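Local coordinates for alpha-n-acetylglucosaminidase family protein (Clostridium perfringens, PDB 4A42) that probably binds carbohydrate, as one family 32 carbohydrate-binding module of a larger family 89 alpha-N-acetylglucosaminidase, and carries a calcium ion, at residues A[34-39]-A[44-49]. Sequence-based numbering, arbitrary orientation.
Sequences VEVTSN and NNLRDG. With CA (calcium ion), chain C.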
loop_
_atom_site.group_PDB
_atom_site.type_symbol
_atom_site.label_atom_id
_atom_site.label_comp_id
_atom_site.label_asym_id
_atom_site.label_seq_id
_atom_site.Cartn_x
_atom_site.Cartn_y
_atom_site.Cartn_z
ATOM N N VAL A 34 -4.018 8.191 5.930
ATOM C CA VAL A 34 -4.222 7.460 4.687
ATOM C C VAL A 34 -5.171 8.234 3.775
ATOM O O VAL A 34 -6.178 8.771 4.238
ATOM C CB VAL A 34 -4.812 6.063 4.956
ATOM C CG1 VAL A 34 -4.768 5.209 3.690
ATOM C CG2 VAL A 34 -4.067 5.378 6.089
ATOM N N GLU A 35 -4.837 8.299 2.488
ATOM C CA GLU A 35 -5.704 8.911 1.489
ATOM C C GLU A 35 -5.940 7.899 0.388
ATOM O O GLU A 35 -5.032 7.150 0.036
ATOM C CB GLU A 35 -5.063 10.154 0.886
ATOM C CG GLU A 35 -5.116 11.382 1.752
ATOM C CD GLU A 35 -4.460 12.564 1.074
ATOM O OE1 GLU A 35 -4.100 12.434 -0.118
ATOM O OE2 GLU A 35 -4.302 13.616 1.729
ATOM N N VAL A 36 -7.154 7.869 -0.153
ATOM C CA VAL A 36 -7.476 6.948 -1.239
ATOM C C VAL A 36 -8.112 7.697 -2.397
ATOM O O VAL A 36 -8.692 8.776 -2.216
ATOM C CB VAL A 36 -8.423 5.818 -0.774
ATOM C CG1 VAL A 36 -7.755 4.979 0.298
ATOM C CG2 VAL A 36 -9.747 6.399 -0.270
ATOM N N THR A 37 -7.995 7.119 -3.589
ATOM C CA THR A 37 -8.526 7.726 -4.799
ATOM C C THR A 37 -10.016 7.476 -4.967
ATOM O O THR A 37 -10.682 8.153 -5.745
ATOM C CB THR A 37 -7.785 7.220 -6.050
ATOM O OG1 THR A 37 -7.799 5.785 -6.065
ATOM C CG2 THR A 37 -6.352 7.706 -6.026
ATOM N N SER A 38 -10.533 6.492 -4.243
ATOM C CA SER A 38 -11.964 6.224 -4.261
ATOM C C SER A 38 -12.396 5.440 -3.040
ATOM O O SER A 38 -11.574 4.813 -2.365
ATOM C CB SER A 38 -12.372 5.474 -5.530
ATOM O OG SER A 38 -12.041 4.113 -5.438
ATOM N N ASN A 39 -13.702 5.478 -2.787
ATOM C CA ASN A 39 -14.304 4.759 -1.671
ATOM C C ASN A 39 -13.638 5.044 -0.332
ATOM O O ASN A 39 -13.167 4.121 0.352
ATOM C CB ASN A 39 -14.320 3.257 -1.944
ATOM C CG ASN A 39 -15.603 2.609 -1.492
ATOM O OD1 ASN A 39 -16.417 3.242 -0.818
ATOM N ND2 ASN A 39 -15.798 1.346 -1.856
ATOM N N ASN A 44 -10.144 3.107 6.044
ATOM C CA ASN A 44 -9.510 2.627 7.256
ATOM C C ASN A 44 -9.438 1.106 7.306
ATOM O O ASN A 44 -8.702 0.543 8.106
ATOM C CB ASN A 44 -10.177 3.217 8.491
ATOM C CG ASN A 44 -9.836 4.678 8.669
ATOM O OD1 ASN A 44 -8.717 5.104 8.362
ATOM N ND2 ASN A 44 -10.796 5.458 9.144
ATOM N N ASN A 45 -10.187 0.454 6.426
ATOM C CA ASN A 45 -10.101 -0.998 6.303
ATOM C C ASN A 45 -8.707 -1.410 5.846
ATOM O O ASN A 45 -8.317 -2.558 5.974
ATOM C CB ASN A 45 -11.150 -1.542 5.331
ATOM C CG ASN A 45 -12.561 -1.469 5.896
ATOM O OD1 ASN A 45 -12.753 -1.240 7.091
ATOM N ND2 ASN A 45 -13.550 -1.681 5.043
ATOM N N LEU A 46 -7.946 -0.469 5.319
ATOM C CA LEU A 46 -6.594 -0.790 4.861
ATOM C C LEU A 46 -5.610 -1.016 5.997
ATOM O O LEU A 46 -4.553 -1.619 5.799
ATOM C CB LEU A 46 -6.055 0.322 3.961
ATOM C CG LEU A 46 -6.695 0.458 2.591
ATOM C CD1 LEU A 46 -6.258 1.783 1.983
ATOM C CD2 LEU A 46 -6.284 -0.722 1.706
ATOM N N ARG A 47 -5.947 -0.520 7.172
ATOM C CA ARG A 47 -5.028 -0.591 8.254
ATOM C C ARG A 47 -5.701 -0.787 9.616
ATOM O O ARG A 47 -5.318 -0.208 10.582
ATOM C CB ARG A 47 -4.115 0.635 8.238
ATOM C CG ARG A 47 -4.848 1.895 8.006
ATOM C CD ARG A 47 -5.068 2.566 9.322
ATOM N NE ARG A 47 -5.440 3.960 9.247
ATOM C CZ ARG A 47 -4.668 4.951 9.650
ATOM N NH1 ARG A 47 -3.472 4.732 10.141
ATOM N NH2 ARG A 47 -5.114 6.160 9.557
ATOM N N ASP A 48 -6.673 -1.672 9.639
ATOM C CA ASP A 48 -7.413 -1.978 10.861
ATOM C C ASP A 48 -7.012 -3.305 11.503
ATOM O O ASP A 48 -7.587 -3.711 12.522
ATOM C CB ASP A 48 -8.925 -1.919 10.619
ATOM C CG ASP A 48 -9.411 -2.994 9.677
ATOM O OD1 ASP A 48 -8.570 -3.654 9.024
ATOM O OD2 ASP A 48 -10.639 -3.178 9.589
ATOM N N GLY A 49 -6.020 -3.973 10.919
ATOM C CA GLY A 49 -5.511 -5.213 11.480
ATOM C C GLY A 49 -6.369 -6.435 11.207
ATOM O O GLY A 49 -6.139 -7.489 11.789
HETATM CA CA CA C . -8.496 -4.703 6.814
#
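Val34 places one methyl, CG2, over the centre of the Arg47 guanidinium, 3.5 Å above its plane. Arg47 points its CB toward the strand, and contact begins one atom later, at CG, with Val34 CG2 4.1 Å away. Rotation about CB-CG (chi2 99°) bends the chain and carries it on past the valine, the two side chains running in opposite senses. NE of Arg47 comes within 3.7 Å of Val34 CG2, and CZ, at 3.6 Å from the same methyl, marks the closest approach. NH1 and NH2 spread over the methyl beyond this point; their polar demand is directed elsewhere, with Ala27 as the strongest partner of the arginine. Val34 was modelled in two conformers, and this fit is described for one of them, so it is somewhat uncertain.

The second methyl of Val34 serves a different neighbour. With CG1 anti to the backbone N (chi1 -169°), it reaches Leu46 CD1 at 4.1 Å. Val36, two residues along and on the same side of the strand, brings its CG1 to 3.9 Å from Leu46 CD1, making this leucine branch a small apolar bridge between the valines.

The 3-10 turn that presents Leu46, closed by Arg47 N to Asn44 O at 3.1 Å, also offers Asn45 O to the calcium ion. Asp48 OD1 is a further ligand, and Asn50, Thr53, Gly142 and Glu143 complete the site. The contact thus ties the metal-binding loop to the edge of the F5/8 type C beta-sandwich: Val65 of strand 63-69 packs against Val34, Val36 and Leu46, while Ile141 and Ile144 of strand 141-148 meet Leu46 from the other sheet.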